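Local structure of pyoverdine biosynthesis protein PvcB (Pseudomonas aeruginosa, 4YLM) at residues 80-85 and 277-282; 121-126 and 253-258; 158-163 and 217-222. The protein catalyses the iron- and 2-oxoglutarate-dependent oxidation of tyrosine isonitrile in the biosynthesis of paerucumarin. All coordinates share one frame; numbering follows the deposited sequence.

How the contacts relate
Following the chain from the N terminus, 80-85 comes first, just after helix 69-79, and meets its partner 277-282 almost 200 residues later; contact 1 therefore closes the widest loop. Inside it, 121-126 pairs with 253-258 in contact 2, and inside that loop lies contact 3, where the C-terminal part of helix 155-163 meets 217-222. The three are nested and none crosses. Contacts 1 and 2 belong to one sheet, with strand 120-131 between strands 272-286 and 251-255: Val277 O and Ile279 N probably bond to Val126 N and Phe124 O. Contact 3 stands apart, its nearest atoms about 11 Å from those of contact 2, and ties together a peripheral helical region.

Contact 1 of 3, residues 80-85 and 277-282; sequences GEVMLW and VHIHAE
Glu81 accepts from, and Met83 donates to, the backbone of 277-282. His280 N donates a hydrogen bond to Glu81 O (2.8 Å), almost in line with the carbonyl bond, whereas Met83 N reaches His278 O at 2.9 Å from well above the carbonyl plane. Between them Val82 and Ile279 form an antiparallel non-hydrogen-bonded pair. Waters satisfy further backbone groups: one links Glu81 N to His280 O, another lies between His278 N and Met83 O, a third donates to both Glu81 OE2 and Ala281 O, and a fourth accepts from Leu84 N, with a weak contact to His280 NE2. The His278 ring is held at both nitrogens. Trp85 NE1 donates to His278 ND1 (3.1 Å) edge to edge, within 10° of both ring planes, and His278 NE2 bonds to Asp114 OD2; with ND1 as acceptor, NE2 would be the nitrogen carrying the proton. Met83 lies alongside His278 and crosses His280 at about a right angle. Its CB lies over one face of the His280 ring, offset toward the rim and 3.6 Å from the centroid, and the bend at chi3 (88°) brings CE to 3.3 Å from His278 ND1. The Glu81 carboxylate carbon rests 3.7 Å from His280 CD2. Asp114 is an iron ligand, consistent with a second-shell place for His278, whose ring the Trp85 bond would steady, on a strand of the double-stranded beta-helix used by iron/2-oxoglutarate oxygenases.

Contact 2 of 3, residues 121-126 and 253-258; sequences VPEFQV and IADNLT
Phe124-Val126 and Ile253-Asp255 run antiparallel at 163° with axes 4.7 Å apart, the hydrogen-bonded pair Gln125-Ala254 lying between the non-hydrogen-bonded pairs Phe124-Asp255 and Val126-Ile253. Just past the strand, Asn256 N makes a bent bond to Glu123 O (2.8 Å). Its side chain, CG anti to the backbone N (chi1 -179°), adds a second bond: Asn256 ND2 donates to Pro122 O (3.0 Å), which lies close to the amide plane, while OD1 accepts from Asp114 N. Gln125 lays OE1 against Ala254 CB (3.3 Å) and turns NE2 to Asp114 OD2. On the face of Phe124 and Asp255, Glu123 CG sits 3.7 Å above the centre of the Phe124 ring and touches Leu257 CD1 at 3.7 Å; the ring edge meets Ala254 O. Glu123 OE2 forms a salt bridge with Arg53 and shares a water with Asp255 OD1, which probably eases the nearness of the two carboxylates. Asp255 OD1 also accepts from Leu257 N, closing an Asx turn, and OD2 is met by Thr258 OG1. Glu123 and Phe124 face Ile279 in a classic beta bulge. Gln125 and, from the turn, Asn256 both grip the iron ligand Asp114, consistent with second-shell support in the jelly-roll (double-stranded beta-helix) core of a TauD/TfdA-type oxygenase.

Contact 3 of 3, residues 158-163 and 217-222; sequences LELWRR and DGIAPE
Arg163 and Ile219 carry most of this surface contact, with Gly218 between Ile219 and the strand before it. The Ile219 methyl CG2 stands over the centre of the Arg163 guanidinium, 4.1 Å above its plane, so that an apolar group covers one face of the charged one. Ile219 CG2 also lies 4.0 Å from Arg163 CG and 3.7 Å from Leu160 CD1, and the Ile219 side chain crosses those of both Leu160 and Arg163 at about a right angle. Ile219 has CG1 in the crowded position between backbone N and carbonyl carbon (chi1 60°), which leaves CG2 anti to the carbonyl carbon. Arg163 also has its CG between backbone N and carbonyl carbon (chi1 45°), and from there its chain runs extended to NE. NH1 comes within 3.7 Å of Ile219 CA, and NH2 makes a weak hydrogen bond to Gln223 OE1, an oxygen that also accepts from Ala220 N.

The contact joins the C-terminal part of helix 155-163 to the loop between strand 215-217 and helix 224-235. The two helices are packed together through Trp161, which reaches Leu227 and Leu231 and bonds to Ser230 OG, while Ile219 adds its own contact with Leu227. Strand 215-217 is tied to the chain just after helix 155-163 by a backbone bond between Asp217 and Ser165, and Asp217 OD2 forms a salt bridge with Arg167.

Gly218 makes the backbone approach. Its CA lies 3.3 Å from Arg163 O in a CA-H...O contact, with 148° at the hydrogen; a CB at Gly218 would point at that oxygen and clash with it, and phi here is positive. Arg163 N bonds to Leu160 O, three residues back, at 3.1 Å.

Contact 1 of 3, residues 80-85 and 277-282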
loop_
_atom_site.group_PDB
_atom_site.type_symbol
_atom_site.label_atom_id
_atom_site.label_comp_id
_atom_site.label_asym_id
_atom_site.label_seq_id
_atom_site.Cartn_x
_atom_site.Cartn_y
_atom_site.Cartn_z
ATOM N N GLY A 80 13.927 -1.779 -1.533
ATOM C CA GLY A 80 14.156 -1.002 -0.321
ATOM C C GLY A 80 15.617 -0.604 -0.218
ATOM O O GLY A 80 16.320 -0.630 -1.217
ATOM N N GLU A 81 16.073 -0.230 0.970
ATOM C CA GLU A 81 17.492 0.084 1.163
ATOM C C GLU A 81 18.294 -1.185 1.453
ATOM O O GLU A 81 18.189 -1.760 2.534
ATOM C CB GLU A 81 17.673 1.079 2.314
ATOM C CG GLU A 81 19.100 1.616 2.445
ATOM C CD GLU A 81 19.344 2.350 3.767
ATOM O OE1 GLU A 81 20.513 2.685 4.046
ATOM O OE2 GLU A 81 18.376 2.584 4.531
ATOM N N VAL A 82 19.091 -1.631 0.488
ATOM C CA VAL A 82 19.839 -2.873 0.671
ATOM C C VAL A 82 20.878 -2.684 1.764
ATOM O O VAL A 82 21.538 -1.655 1.821
ATOM C CB VAL A 82 20.521 -3.328 -0.638
ATOM C CG1 VAL A 82 21.548 -4.433 -0.367
ATOM C CG2 VAL A 82 19.478 -3.795 -1.654
ATOM N N MET A 83 20.991 -3.656 2.661
ATOM C CA MET A 83 22.081 -3.653 3.614
ATOM C C MET A 83 23.292 -4.337 2.965
ATOM O O MET A 83 23.295 -5.558 2.756
ATOM C CB MET A 83 21.691 -4.355 4.913
ATOM C CG MET A 83 22.765 -4.272 5.988
ATOM S SD MET A 83 22.309 -5.040 7.565
ATOM C CE MET A 83 22.847 -6.708 7.283
ATOM N N LEU A 84 24.302 -3.539 2.631
ATOM C CA LEU A 84 25.453 -4.027 1.880
ATOM C C LEU A 84 26.507 -4.662 2.775
ATOM O O LEU A 84 26.791 -4.180 3.874
ATOM C CB LEU A 84 26.073 -2.900 1.051
ATOM C CG LEU A 84 25.270 -2.437 -0.167
ATOM C CD1 LEU A 84 25.889 -1.173 -0.763
ATOM C CD2 LEU A 84 25.166 -3.542 -1.219
ATOM N N TRP A 85 27.073 -5.765 2.302
ATOM C CA TRP A 85 28.175 -6.411 2.999
ATOM C C TRP A 85 29.450 -6.129 2.204
ATOM O O TRP A 85 29.387 -5.583 1.104
ATOM C CB TRP A 85 27.934 -7.915 3.081
ATOM C CG TRP A 85 26.842 -8.327 4.027
ATOM C CD1 TRP A 85 25.487 -8.205 3.838
ATOM C CD2 TRP A 85 27.012 -8.955 5.303
ATOM N NE1 TRP A 85 24.813 -8.714 4.926
ATOM C CE2 TRP A 85 25.727 -9.178 5.837
ATOM C CE3 TRP A 85 28.131 -9.348 6.046
ATOM C CZ2 TRP A 85 25.532 -9.769 7.082
ATOM C CZ3 TRP A 85 27.933 -9.934 7.281
ATOM C CH2 TRP A 85 26.644 -10.144 7.785
ATOM N N VAL A 277 19.690 -11.572 0.152
ATOM C CA VAL A 277 19.909 -10.134 0.274
ATOM C C VAL A 277 19.205 -9.633 1.538
ATOM O O VAL A 277 18.087 -10.065 1.845
ATOM C CB VAL A 277 19.342 -9.392 -0.958
ATOM C CG1 VAL A 277 19.535 -7.864 -0.829
ATOM C CG2 VAL A 277 19.985 -9.933 -2.247
ATOM N N HIS A 278 19.869 -8.749 2.281
ATOM C CA HIS A 278 19.290 -8.127 3.462
ATOM C C HIS A 278 18.720 -6.757 3.095
ATOM O O HIS A 278 19.322 -6.034 2.304
ATOM C CB HIS A 278 20.361 -7.942 4.536
ATOM C CG HIS A 278 20.638 -9.170 5.346
ATOM N ND1 HIS A 278 21.909 -9.526 5.740
ATOM C CD2 HIS A 278 19.806 -10.099 5.877
ATOM C CE1 HIS A 278 21.851 -10.629 6.469
ATOM N NE2 HIS A 278 20.587 -11.001 6.562
ATOM N N ILE A 279 17.574 -6.400 3.674
ATOM C CA ILE A 279 16.975 -5.080 3.452
ATOM C C ILE A 279 16.892 -4.376 4.789
ATOM O O ILE A 279 16.382 -4.939 5.753
ATOM C CB ILE A 279 15.555 -5.182 2.865
ATOM C CG1 ILE A 279 15.538 -6.121 1.652
ATOM C CG2 ILE A 279 14.978 -3.776 2.555
ATOM C CD1 ILE A 279 16.310 -5.613 0.461
ATOM N N HIS A 280 17.389 -3.145 4.849
ATOM C CA HIS A 280 17.362 -2.365 6.077
ATOM C C HIS A 280 15.926 -2.071 6.489
ATOM O O HIS A 280 15.028 -2.028 5.649
ATOM C CB HIS A 280 18.072 -1.026 5.866
ATOM C CG HIS A 280 19.557 -1.087 6.054
ATOM N ND1 HIS A 280 20.142 -1.417 7.259
ATOM C CD2 HIS A 280 20.576 -0.846 5.193
ATOM C CE1 HIS A 280 21.456 -1.376 7.132
ATOM N NE2 HIS A 280 21.745 -1.024 5.891
ATOM N N ALA A 281 15.728 -1.874 7.783
ATOM C CA ALA A 281 14.507 -1.264 8.300
ATOM C C ALA A 281 14.410 0.190 7.820
ATOM O O ALA A 281 15.362 0.725 7.246
ATOM C CB ALA A 281 14.500 -1.333 9.842
ATOM N N GLU A 282 13.258 0.821 8.045
ATOM C CA GLU A 282 12.995 2.171 7.548
ATOM C C GLU A 282 12.696 3.098 8.714
ATOM O O GLU A 282 11.572 3.127 9.204
ATOM C CB GLU A 282 11.785 2.189 6.611
ATOM C CG GLU A 282 11.951 1.457 5.301
ATOM C CD GLU A 282 10.660 1.442 4.502
ATOM O OE1 GLU A 282 10.569 2.185 3.505
ATOM O OE2 GLU A 282 9.729 0.700 4.878
HETATM O O HOH W 1 15.872 2.051 4.968
HETATM O O HOH W 2 14.673 -0.124 3.469
HETATM O O HOH W 3 22.531 -7.960 1.598
HETATM O O HOH W 4 24.275 -0.736 3.776
#

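Contact 2 of 3, residues 121-126 and 253-258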
loop_
_atom_site.group_PDB
_atom_site.type_symbol
_atom_site.label_atom_id
_atom_site.label_comp_id
_atom_site.label_asym_id
_atom_site.label_seq_id
_atom_site.Cartn_x
_atom_site.Cartn_y
_atom_site.Cartn_z
ATOM N N VAL A 121 20.629 -3.896 12.161
ATOM C CA VAL A 121 19.866 -5.134 12.022
ATOM C C VAL A 121 18.924 -5.020 10.817
ATOM O O VAL A 121 18.147 -4.071 10.720
ATOM C CB VAL A 121 19.073 -5.429 13.336
ATOM C CG1 VAL A 121 18.212 -6.668 13.196
ATOM C CG2 VAL A 121 20.040 -5.573 14.524
ATOM N N PRO A 122 19.006 -5.971 9.876
ATOM C CA PRO A 122 18.140 -5.869 8.697
ATOM C C PRO A 122 16.696 -6.206 9.052
ATOM O O PRO A 122 16.482 -7.069 9.895
ATOM C CB PRO A 122 18.701 -6.937 7.763
ATOM C CG PRO A 122 19.271 -7.974 8.695
ATOM C CD PRO A 122 19.818 -7.203 9.876
ATOM N N GLU A 123 15.723 -5.549 8.418
ATOM C CA GLU A 123 14.327 -5.923 8.650
ATOM C C GLU A 123 13.949 -7.203 7.907
ATOM O O GLU A 123 13.255 -8.056 8.453
ATOM C CB GLU A 123 13.353 -4.780 8.293
ATOM C CG GLU A 123 11.878 -5.167 8.519
ATOM C CD GLU A 123 10.915 -3.982 8.456
ATOM O OE1 GLU A 123 11.310 -2.908 7.951
ATOM O OE2 GLU A 123 9.760 -4.132 8.914
ATOM N N PHE A 124 14.400 -7.335 6.661
ATOM C CA PHE A 124 14.020 -8.470 5.827
ATOM C C PHE A 124 15.214 -9.258 5.309
ATOM O O PHE A 124 16.279 -8.686 5.003
ATOM C CB PHE A 124 13.235 -8.008 4.585
ATOM C CG PHE A 124 11.976 -7.228 4.893
ATOM C CD1 PHE A 124 10.887 -7.839 5.512
ATOM C CD2 PHE A 124 11.883 -5.884 4.549
ATOM C CE1 PHE A 124 9.713 -7.102 5.792
ATOM C CE2 PHE A 124 10.720 -5.146 4.823
ATOM C CZ PHE A 124 9.641 -5.756 5.443
ATOM N N GLN A 125 15.003 -10.568 5.169
ATOM C CA GLN A 125 15.829 -11.416 4.316
ATOM C C GLN A 125 15.035 -11.662 3.029
ATOM O O GLN A 125 13.852 -11.986 3.080
ATOM C CB GLN A 125 16.111 -12.770 4.993
ATOM C CG GLN A 125 16.757 -12.702 6.379
ATOM C CD GLN A 125 16.406 -13.918 7.236
ATOM O OE1 GLN A 125 15.248 -14.327 7.301
ATOM N NE2 GLN A 125 17.406 -14.509 7.872
ATOM N N VAL A 126 15.674 -11.476 1.877
ATOM C CA VAL A 126 15.090 -11.853 0.603
ATOM C C VAL A 126 15.931 -13.009 0.057
ATOM O O VAL A 126 17.132 -12.856 -0.165
ATOM C CB VAL A 126 15.089 -10.682 -0.398
ATOM C CG1 VAL A 126 14.579 -11.139 -1.765
ATOM C CG2 VAL A 126 14.220 -9.532 0.140
ATOM N N ILE A 253 10.506 -13.929 1.237
ATOM C CA ILE A 253 10.781 -12.694 1.945
ATOM C C ILE A 253 10.381 -12.924 3.385
ATOM O O ILE A 253 9.221 -13.197 3.652
ATOM C CB ILE A 253 9.938 -11.538 1.370
ATOM C CG1 ILE A 253 10.256 -11.340 -0.123
ATOM C CG2 ILE A 253 10.186 -10.264 2.174
ATOM C CD1 ILE A 253 9.240 -10.430 -0.846
ATOM N N ALA A 254 11.342 -12.811 4.302
ATOM C CA ALA A 254 11.134 -13.129 5.710
ATOM C C ALA A 254 11.302 -11.885 6.572
ATOM O O ALA A 254 12.213 -11.086 6.340
ATOM C CB ALA A 254 12.145 -14.233 6.155
ATOM N N ASP A 255 10.411 -11.726 7.551
ATOM C CA ASP A 255 10.451 -10.641 8.528
ATOM C C ASP A 255 11.423 -11.026 9.645
ATOM O O ASP A 255 11.044 -11.688 10.614
ATOM C CB ASP A 255 9.024 -10.409 9.086
ATOM C CG ASP A 255 8.951 -9.331 10.157
ATOM O OD1 ASP A 255 9.967 -8.658 10.445
ATOM O OD2 ASP A 255 7.834 -9.151 10.723
ATOM N N ASN A 256 12.680 -10.612 9.490
ATOM C CA ASN A 256 13.739 -10.920 10.450
ATOM C C ASN A 256 13.531 -10.290 11.834
ATOM O O ASN A 256 14.180 -10.696 12.793
ATOM C CB ASN A 256 15.098 -10.490 9.868
ATOM C CG ASN A 256 16.261 -10.798 10.794
ATOM O OD1 ASN A 256 16.552 -11.965 11.106
ATOM N ND2 ASN A 256 16.955 -9.750 11.218
ATOM N N LEU A 257 12.639 -9.298 11.942
ATOM C CA LEU A 257 12.404 -8.625 13.227
ATOM C C LEU A 257 11.395 -9.372 14.099
ATOM O O LEU A 257 11.300 -9.123 15.303
ATOM C CB LEU A 257 11.951 -7.163 13.024
ATOM C CG LEU A 257 12.879 -6.287 12.162
ATOM C CD1 LEU A 257 12.383 -4.835 12.124
ATOM C CD2 LEU A 257 14.330 -6.346 12.686
ATOM N N THR A 258 10.655 -10.290 13.486
ATOM C CA THR A 258 9.587 -11.025 14.157
ATOM C C THR A 258 9.890 -12.525 14.233
ATOM O O THR A 258 9.601 -13.173 15.237
ATOM C CB THR A 258 8.250 -10.840 13.412
ATOM O OG1 THR A 258 7.927 -9.443 13.376
ATOM C CG2 THR A 258 7.112 -11.596 14.124
HETATM O O HOH W 5 9.130 -6.062 10.823
#

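Contact 3 of 3, residues 158-163 and 217-222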
loop_
_atom_site.group_PDB
_atom_site.type_symbol
_atom_site.label_atom_id
_atom_site.label_comp_id
_atom_site.label_asym_id
_atom_site.label_seq_id
_atom_site.Cartn_x
_atom_site.Cartn_y
_atom_site.Cartn_z
ATOM N N LEU A 158 5.545 -18.447 30.611
ATOM C CA LEU A 158 5.590 -17.034 30.262
ATOM C C LEU A 158 6.284 -16.191 31.342
ATOM O O LEU A 158 7.116 -15.327 31.033
ATOM C CB LEU A 158 4.165 -16.533 30.007
ATOM C CG LEU A 158 3.957 -15.157 29.380
ATOM C CD1 LEU A 158 4.698 -15.046 28.033
ATOM C CD2 LEU A 158 2.464 -14.898 29.210
ATOM N N GLU A 159 5.930 -16.437 32.605
ATOM C CA GLU A 159 6.570 -15.758 33.737
ATOM C C GLU A 159 8.089 -15.960 33.731
ATOM O O GLU A 159 8.856 -15.023 33.952
ATOM C CB GLU A 159 5.983 -16.254 35.067
ATOM N N LEU A 160 8.521 -17.186 33.478
ATOM C CA LEU A 160 9.950 -17.468 33.353
ATOM C C LEU A 160 10.593 -16.680 32.190
ATOM O O LEU A 160 11.624 -16.025 32.367
ATOM C CB LEU A 160 10.183 -18.975 33.181
ATOM C CG LEU A 160 11.620 -19.498 33.289
ATOM C CD1 LEU A 160 12.188 -19.244 34.679
ATOM C CD2 LEU A 160 11.678 -20.981 32.944
ATOM N N TRP A 161 9.981 -16.737 31.008
ATOM C CA TRP A 161 10.538 -16.040 29.843
ATOM C C TRP A 161 10.736 -14.563 30.124
ATOM O O TRP A 161 11.748 -13.968 29.734
ATOM C CB TRP A 161 9.622 -16.179 28.627
ATOM C CG TRP A 161 9.459 -17.566 28.129
ATOM C CD1 TRP A 161 10.005 -18.695 28.654
ATOM C CD2 TRP A 161 8.690 -17.979 26.991
ATOM N NE1 TRP A 161 9.621 -19.791 27.919
ATOM C CE2 TRP A 161 8.808 -19.374 26.894
ATOM C CE3 TRP A 161 7.913 -17.297 26.041
ATOM C CZ2 TRP A 161 8.182 -20.106 25.893
ATOM C CZ3 TRP A 161 7.285 -18.028 25.057
ATOM C CH2 TRP A 161 7.427 -19.414 24.983
ATOM N N ARG A 162 9.759 -13.968 30.801
ATOM C CA ARG A 162 9.764 -12.528 31.047
ATOM C C ARG A 162 10.891 -12.038 31.946
ATOM O O ARG A 162 11.235 -10.859 31.918
ATOM C CB ARG A 162 8.415 -12.069 31.606
ATOM C CG ARG A 162 7.305 -12.045 30.564
ATOM C CD ARG A 162 5.968 -11.745 31.203
ATOM N NE ARG A 162 4.916 -11.537 30.213
ATOM C CZ ARG A 162 3.621 -11.710 30.461
ATOM N NH1 ARG A 162 3.223 -12.110 31.663
ATOM N NH2 ARG A 162 2.723 -11.491 29.509
ATOM N N ARG A 163 11.466 -12.916 32.756
ATOM C CA ARG A 163 12.586 -12.462 33.578
ATOM C C ARG A 163 13.953 -12.845 33.007
ATOM O O ARG A 163 14.988 -12.377 33.485
ATOM C CB ARG A 163 12.420 -12.846 35.059
ATOM C CG ARG A 163 11.958 -14.267 35.342
ATOM C CD ARG A 163 11.560 -14.410 36.822
ATOM N NE ARG A 163 11.589 -15.799 37.285
ATOM C CZ ARG A 163 12.591 -16.343 37.974
ATOM N NH1 ARG A 163 13.657 -15.618 38.294
ATOM N NH2 ARG A 163 12.528 -17.616 38.348
ATOM N N ASP A 217 20.549 -15.042 31.896
ATOM C CA ASP A 217 20.466 -14.313 33.161
ATOM C C ASP A 217 19.037 -14.058 33.606
ATOM O O ASP A 217 18.085 -14.267 32.847
ATOM C CB ASP A 217 21.154 -12.956 33.030
ATOM C CG ASP A 217 22.594 -13.067 32.601
ATOM O OD1 ASP A 217 23.203 -14.133 32.827
ATOM O OD2 ASP A 217 23.121 -12.082 32.044
ATOM N N GLY A 218 18.901 -13.569 34.837
ATOM C CA GLY A 218 17.623 -13.122 35.357
ATOM C C GLY A 218 16.824 -14.255 35.962
ATOM O O GLY A 218 15.801 -14.038 36.608
ATOM N N ILE A 219 17.286 -15.475 35.736
ATOM C CA ILE A 219 16.664 -16.639 36.347
ATOM C C ILE A 219 17.716 -17.410 37.134
ATOM O O ILE A 219 18.908 -17.113 37.035
ATOM C CB ILE A 219 16.042 -17.565 35.291
ATOM C CG1 ILE A 219 17.120 -18.064 34.327
ATOM C CG2 ILE A 219 14.935 -16.838 34.530
ATOM C CD1 ILE A 219 16.666 -19.193 33.430
ATOM N N ALA A 220 17.276 -18.398 37.907
ATOM C CA ALA A 220 18.199 -19.240 38.664
ATOM C C ALA A 220 18.787 -20.327 37.770
ATOM O O ALA A 220 18.088 -20.877 36.917
ATOM C CB ALA A 220 17.494 -19.856 39.867
ATOM N N PRO A 221 20.075 -20.646 37.968
ATOM C CA PRO A 221 20.783 -21.617 37.127
ATOM C C PRO A 221 20.011 -22.924 37.007
ATOM O O PRO A 221 20.046 -23.566 35.955
ATOM C CB PRO A 221 22.094 -21.841 37.884
ATOM C CG PRO A 221 22.310 -20.575 38.627
ATOM C CD PRO A 221 20.936 -20.114 39.038
ATOM N N GLU A 222 19.315 -23.303 38.073
ATOM C CA GLU A 222 18.501 -24.513 38.059
ATOM C C GLU A 222 17.339 -24.395 37.075
ATOM O O GLU A 222 16.716 -25.395 36.714
ATOM C CB GLU A 222 17.961 -24.824 39.458
ATOM C CG GLU A 222 19.032 -25.054 40.509
ATOM C CD GLU A 222 19.542 -23.763 41.124
ATOM O OE1 GLU A 222 20.702 -23.752 41.594
ATOM O OE2 GLU A 222 18.782 -22.769 41.148
#